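Local coordinates for collectin placenta 1 (Mus musculus, PDB 2OX9), which binds the leukocyte cell-surface glycan Lewis(x) through a calcium-dependent C-type lectin carbohydrate-recognition domain, and probably acts as a scavenger receptor, at residues E47-I52 with G113-F118; D68-Q71 with W75-L78. All blocks are in the same frame, centred on the assembly; numbering follows the deposited sequence.

Interaction 1 (E47-I52 with G113-F118); sequences EEQQWI and GQWNDF. With CA (calcium ion), chain J; CA (calcium ion), chain L; GAL (beta-D-galactopyranose), chain E.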
loop_
_atom_site.group_PDB
_atom_site.type_symbol
_atom_site.label_atom_id
_atom_site.label_comp_id
_atom_site.label_asym_id
_atom_site.label_seq_id
_atom_site.Cartn_x
_atom_site.Cartn_y
_atom_site.Cartn_z
ATOM N N GLU A 47 -1.954 -14.746 3.587
ATOM C CA GLU A 47 -2.735 -15.217 2.444
ATOM C C GLU A 47 -3.120 -14.056 1.545
ATOM O O GLU A 47 -3.069 -14.174 0.322
ATOM C CB GLU A 47 -4.007 -15.939 2.887
ATOM C CG GLU A 47 -3.765 -17.193 3.688
ATOM C CD GLU A 47 -4.096 -17.004 5.147
ATOM O OE1 GLU A 47 -3.560 -16.050 5.761
ATOM O OE2 GLU A 47 -4.896 -17.809 5.675
ATOM N N GLU A 48 -3.505 -12.935 2.149
ATOM C CA GLU A 48 -3.882 -11.765 1.363
ATOM C C GLU A 48 -2.620 -11.209 0.694
ATOM O O GLU A 48 -2.657 -10.738 -0.440
ATOM C CB GLU A 48 -4.525 -10.689 2.257
ATOM C CG GLU A 48 -5.059 -9.489 1.475
ATOM C CD GLU A 48 -5.721 -8.436 2.355
ATOM O OE1 GLU A 48 -6.486 -7.613 1.810
ATOM O OE2 GLU A 48 -5.470 -8.415 3.579
ATOM N N GLN A 49 -1.503 -11.281 1.410
ATOM C CA GLN A 49 -0.219 -10.800 0.900
ATOM C C GLN A 49 0.226 -11.592 -0.323
ATOM O O GLN A 49 0.692 -11.022 -1.307
ATOM C CB GLN A 49 0.863 -10.917 1.988
ATOM C CG GLN A 49 2.281 -10.678 1.494
ATOM C CD GLN A 49 2.486 -9.282 0.948
ATOM O OE1 GLN A 49 2.094 -8.290 1.569
ATOM N NE2 GLN A 49 3.118 -9.193 -0.214
ATOM N N GLN A 50 0.101 -12.912 -0.236
ATOM C CA GLN A 50 0.489 -13.797 -1.322
ATOM C C GLN A 50 -0.363 -13.565 -2.564
ATOM O O GLN A 50 0.157 -13.533 -3.684
ATOM C CB GLN A 50 0.352 -15.254 -0.891
ATOM C CG GLN A 50 1.675 -15.999 -0.729
ATOM C CD GLN A 50 2.539 -15.961 -1.984
ATOM O OE1 GLN A 50 2.091 -16.317 -3.078
ATOM N NE2 GLN A 50 3.787 -15.527 -1.829
ATOM N N TRP A 51 -1.668 -13.427 -2.363
ATOM C CA TRP A 51 -2.597 -13.199 -3.467
ATOM C C TRP A 51 -2.266 -11.857 -4.122
ATOM O O TRP A 51 -2.310 -11.721 -5.345
ATOM C CB TRP A 51 -4.034 -13.175 -2.944
ATOM C CG TRP A 51 -5.071 -13.059 -4.014
ATOM C CD1 TRP A 51 -5.552 -14.059 -4.805
ATOM C CD2 TRP A 51 -5.728 -11.863 -4.433
ATOM N NE1 TRP A 51 -6.474 -13.561 -5.696
ATOM C CE2 TRP A 51 -6.598 -12.212 -5.493
ATOM C CE3 TRP A 51 -5.665 -10.526 -4.021
ATOM C CZ2 TRP A 51 -7.395 -11.273 -6.145
ATOM C CZ3 TRP A 51 -6.463 -9.587 -4.676
ATOM C CH2 TRP A 51 -7.313 -9.967 -5.723
ATOM N N ILE A 52 -1.934 -10.862 -3.303
ATOM C CA ILE A 52 -1.595 -9.549 -3.834
ATOM C C ILE A 52 -0.285 -9.610 -4.610
ATOM O O ILE A 52 -0.152 -8.989 -5.671
ATOM C CB ILE A 52 -1.480 -8.498 -2.705
ATOM C CG1 ILE A 52 -2.878 -8.107 -2.228
ATOM C CG2 ILE A 52 -0.732 -7.256 -3.199
ATOM C CD1 ILE A 52 -2.874 -7.131 -1.055
ATOM N N GLY A 113 6.973 -8.711 -3.668
ATOM C CA GLY A 113 5.911 -8.322 -2.759
ATOM C C GLY A 113 6.363 -7.759 -1.414
ATOM O O GLY A 113 5.527 -7.333 -0.617
ATOM N N GLN A 114 7.667 -7.744 -1.146
ATOM C CA GLN A 114 8.132 -7.214 0.141
ATOM C C GLN A 114 7.811 -5.729 0.277
ATOM O O GLN A 114 7.597 -5.037 -0.718
ATOM C CB GLN A 114 9.634 -7.425 0.311
ATOM C CG GLN A 114 10.104 -8.834 0.032
ATOM C CD GLN A 114 11.534 -9.056 0.488
ATOM O OE1 GLN A 114 11.774 -9.487 1.614
ATOM N NE2 GLN A 114 12.491 -8.741 -0.382
ATOM N N TRP A 115 7.787 -5.238 1.513
ATOM C CA TRP A 115 7.467 -3.835 1.748
ATOM C C TRP A 115 8.698 -2.966 1.915
ATOM O O TRP A 115 9.748 -3.404 2.396
ATOM C CB TRP A 115 6.588 -3.673 2.989
ATOM C CG TRP A 115 5.338 -4.519 3.011
ATOM C CD1 TRP A 115 4.872 -5.333 2.018
ATOM C CD2 TRP A 115 4.407 -4.633 4.092
ATOM N NE1 TRP A 115 3.713 -5.946 2.414
ATOM C CE2 TRP A 115 3.402 -5.534 3.684
ATOM C CE3 TRP A 115 4.325 -4.059 5.371
ATOM C CZ2 TRP A 115 2.327 -5.880 4.507
ATOM C CZ3 TRP A 115 3.258 -4.402 6.190
ATOM C CH2 TRP A 115 2.270 -5.307 5.752
ATOM N N ASN A 116 8.554 -1.722 1.499
ATOM C CA ASN A 116 9.612 -0.744 1.606
ATOM C C ASN A 116 8.983 0.606 1.896
ATOM O O ASN A 116 7.862 0.873 1.467
ATOM C CB ASN A 116 10.399 -0.657 0.311
ATOM C CG ASN A 116 11.319 0.535 0.287
ATOM O OD1 ASN A 116 12.114 0.730 1.206
ATOM N ND2 ASN A 116 11.222 1.341 -0.763
ATOM N N ASP A 117 9.694 1.451 2.636
ATOM C CA ASP A 117 9.185 2.776 2.935
ATOM C C ASP A 117 9.749 3.738 1.897
ATOM O O ASP A 117 10.941 3.688 1.577
ATOM C CB ASP A 117 9.569 3.188 4.370
ATOM C CG ASP A 117 11.068 3.082 4.646
ATOM O OD1 ASP A 117 11.752 2.254 4.009
ATOM O OD2 ASP A 117 11.561 3.821 5.527
ATOM N N PHE A 118 8.879 4.572 1.333
ATOM C CA PHE A 118 9.282 5.555 0.324
ATOM C C PHE A 118 8.945 6.959 0.824
ATOM O O PHE A 118 8.159 7.123 1.759
ATOM C CB PHE A 118 8.504 5.397 -0.989
ATOM C CG PHE A 118 8.598 4.044 -1.630
ATOM C CD1 PHE A 118 7.796 2.998 -1.199
ATOM C CD2 PHE A 118 9.428 3.845 -2.732
ATOM C CE1 PHE A 118 7.810 1.770 -1.860
ATOM C CE2 PHE A 118 9.449 2.623 -3.398
ATOM C CZ PHE A 118 8.636 1.584 -2.960
HETATM CA CA CA J . 13.041 2.615 2.391
HETATM CA CA CA L . -7.322 -6.182 3.687
HETATM C C1 GAL E . 15.796 2.375 -2.311
HETATM C C2 GAL E . 14.437 2.463 -1.624
HETATM C C3 GAL E . 14.467 3.511 -0.509
HETATM C C4 GAL E . 15.644 3.263 0.442
HETATM C C5 GAL E . 16.954 3.117 -0.348
HETATM C C6 GAL E . 18.124 2.736 0.539
HETATM O O2 GAL E . 13.449 2.818 -2.577
HETATM O O3 GAL E . 13.255 3.445 0.221
HETATM O O4 GAL E . 15.404 2.089 1.198
HETATM O O5 GAL E . 16.821 2.081 -1.348
HETATM O O6 GAL E . 19.361 2.924 -0.135
HETATM O O HOH W 1 -8.917 -7.610 4.340
HETATM O O HOH W 2 -8.456 -4.702 5.154
#
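The side-chain amide of Q49, on helix 46-54, reaches G113 and W115 with both of its polar ends. Two hydrogen bonds result. W115 NE1 donates to Q49 OE1 over 3.0 Å; the oxygen lies at the indole edge, close to the ring plane, whereas the nitrogen sits above the carbonyl plane of the amide, and the two planes stand 53° apart. Q49 NE2 gives a weak, bent bond to G113 O at 3.1 Å. CG of Q49 stands anti to the backbone N (chi1 170°) and the chain bends at chi2, bringing the amide to 113-115; an N-H donor on one side and a carbonyl on the other define which end is oxygen. In this C-type lectin fold the pair joins the helix to strand 115-118, whose N116 and D117 contribute to the sugar site.

N116 OD1 (2.4 Å) and D117 OD1 (2.1 Å) bind a calcium ion with D117 O, Q92, D94 and E104; galactose adds O3 and O4, and N116 ND2 donates to GAL O3 at 3.1 Å. That same ND2 rests over the centre of the F118 ring. On the helix, E48 OE1 binds a separate calcium with F42, N44, E129 and two waters.

Interaction 2 (D68-Q71 with W75-L78); sequences DSEQ and WKWL. With CA (calcium ion), chain I.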
loop_
_atom_site.group_PDB
_atom_site.type_symbol
_atom_site.label_atom_id
_atom_site.label_comp_id
_atom_site.label_asym_id
_atom_site.label_seq_id
_atom_site.Cartn_x
_atom_site.Cartn_y
_atom_site.Cartn_z
ATOM N N ASP A 68 3.783 6.186 8.592
ATOM C CA ASP A 68 4.275 6.481 9.935
ATOM C C ASP A 68 4.531 7.988 10.010
ATOM O O ASP A 68 5.490 8.449 10.637
ATOM C CB ASP A 68 5.548 5.663 10.246
ATOM C CG ASP A 68 6.780 6.167 9.515
ATOM O OD1 ASP A 68 6.637 6.781 8.446
ATOM O OD2 ASP A 68 7.905 5.932 10.002
ATOM N N SER A 69 3.654 8.745 9.351
ATOM C CA SER A 69 3.735 10.203 9.317
ATOM C C SER A 69 3.329 10.813 10.650
ATOM O O SER A 69 3.881 11.829 11.064
ATOM C CB SER A 69 2.819 10.772 8.229
ATOM O OG SER A 69 3.230 10.359 6.940
ATOM N N GLU A 70 2.352 10.195 11.306
ATOM C CA GLU A 70 1.856 10.678 12.591
ATOM C C GLU A 70 2.985 10.680 13.616
ATOM O O GLU A 70 3.178 11.655 14.344
ATOM C CB GLU A 70 0.714 9.784 13.085
ATOM C CG GLU A 70 -0.469 10.541 13.673
ATOM C CD GLU A 70 -1.456 9.632 14.402
ATOM O OE1 GLU A 70 -1.938 8.646 13.797
ATOM O OE2 GLU A 70 -1.753 9.912 15.586
ATOM N N GLN A 71 3.720 9.576 13.669
ATOM C CA GLN A 71 4.838 9.429 14.592
ATOM C C GLN A 71 5.848 8.468 13.975
ATOM O O GLN A 71 5.575 7.279 13.821
ATOM C CB GLN A 71 4.351 8.884 15.936
ATOM C CG GLN A 71 5.374 8.980 17.059
ATOM C CD GLN A 71 4.812 8.548 18.403
ATOM O OE1 GLN A 71 3.792 9.071 18.864
ATOM N NE2 GLN A 71 5.479 7.591 19.043
ATOM N N TRP A 75 4.084 2.620 12.591
ATOM C CA TRP A 75 3.321 2.328 11.384
ATOM C C TRP A 75 1.888 1.882 11.636
ATOM O O TRP A 75 1.644 0.988 12.433
ATOM C CB TRP A 75 4.065 1.270 10.548
ATOM C CG TRP A 75 5.347 1.783 9.972
ATOM C CD1 TRP A 75 6.577 1.785 10.572
ATOM C CD2 TRP A 75 5.523 2.407 8.693
ATOM N NE1 TRP A 75 7.504 2.372 9.743
ATOM C CE2 TRP A 75 6.886 2.762 8.585
ATOM C CE3 TRP A 75 4.660 2.701 7.627
ATOM C CZ2 TRP A 75 7.407 3.396 7.452
ATOM C CZ3 TRP A 75 5.177 3.331 6.505
ATOM C CH2 TRP A 75 6.543 3.672 6.426
ATOM N N LYS A 76 0.942 2.512 10.945
ATOM C CA LYS A 76 -0.469 2.186 11.100
ATOM C C LYS A 76 -1.156 2.265 9.752
ATOM O O LYS A 76 -0.703 2.972 8.860
ATOM C CB LYS A 76 -1.172 3.191 12.023
ATOM C CG LYS A 76 -0.523 3.424 13.373
ATOM C CD LYS A 76 -1.235 4.567 14.085
ATOM C CE LYS A 76 -0.655 4.819 15.465
ATOM N NZ LYS A 76 -1.403 5.905 16.169
ATOM N N TRP A 77 -2.262 1.549 9.620
ATOM C CA TRP A 77 -3.038 1.574 8.387
ATOM C C TRP A 77 -3.857 2.863 8.419
ATOM O O TRP A 77 -4.053 3.462 9.483
ATOM C CB TRP A 77 -3.944 0.346 8.308
ATOM C CG TRP A 77 -3.170 -0.945 8.237
ATOM C CD1 TRP A 77 -2.988 -1.857 9.245
ATOM C CD2 TRP A 77 -2.430 -1.439 7.115
ATOM N NE1 TRP A 77 -2.180 -2.883 8.819
ATOM C CE2 TRP A 77 -1.822 -2.652 7.516
ATOM C CE3 TRP A 77 -2.217 -0.973 5.807
ATOM C CZ2 TRP A 77 -1.016 -3.405 6.655
ATOM C CZ3 TRP A 77 -1.415 -1.722 4.951
ATOM C CH2 TRP A 77 -0.825 -2.927 5.382
ATOM N N LEU A 78 -4.322 3.303 7.263
ATOM C CA LEU A 78 -5.080 4.536 7.177
ATOM C C LEU A 78 -6.255 4.642 8.141
ATOM O O LEU A 78 -6.631 5.747 8.550
ATOM C CB LEU A 78 -5.569 4.731 5.749
ATOM C CG LEU A 78 -4.428 4.949 4.761
ATOM C CD1 LEU A 78 -5.007 5.240 3.392
ATOM C CD2 LEU A 78 -3.563 6.105 5.227
HETATM CA CA CA I . 9.300 7.077 8.409
HETATM O O HOH W 3 10.314 3.833 10.302
HETATM O O HOH W 4 10.871 5.029 7.855
#
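The backbones of 68-71 and 75-78 lie nearest at D68 and W75, whose CA atoms are 4.5 Å apart, in the turn that links strand 66-67 to strand 76-77. No hydrogen bond runs directly between the two segments; the strand pairing continues just beyond, through K76 with T67.

D68 lies over one face of the W75 indole. Its CB makes a CH-pi contact 3.6 Å from the centroid of the five-membered ring, and its carboxylate stacks above the ring system, the planes 11° apart, with CG 3.5 Å from W75 CZ2. The first torsion of D68 (chi1 74°) lays the carboxylate along the indole face. D68 OD2 also accepts from S73 N, and water 3 links it to W75 NE1, donating to the former and accepting from the latter. Farther out, E70 OE1 and K76 NZ form a long salt bridge of 3.7 Å, the extended lysine crossing the glutamate at about a right angle.

Both carboxylate oxygens of D68 bind calcium, OD1 at 2.7 Å and OD2 at 2.4 Å, beside E72, N95, E104 and D105. This bidentate aspartate at the end of a short hairpin strand belongs to an auxiliary calcium site of the C-type lectin domain.

From the N terminus the chain passes strands 10-12 and 15-19, helix 26-35 and strand 39-40 before helix 46-54, the first half of interaction 1, then runs through strands 62-64 and 66-67. Interaction 2 closes a short loop, 68-71 returning to 75-78 after three residues. The chain then passes the region 89-105, which holds many of the calcium and glycan ligands, and strand 106-109 before 113-118 meets the helix in interaction 1, completing a much longer loop that encloses the small one. The centres are about 17 Å apart, yet the two contacts touch: D117 CB packs 3.7 Å from W75 CH2, and W115 CH2 meets W77 CZ2. Thus helix, main sheet, two-stranded hairpin and calcium sites are joined.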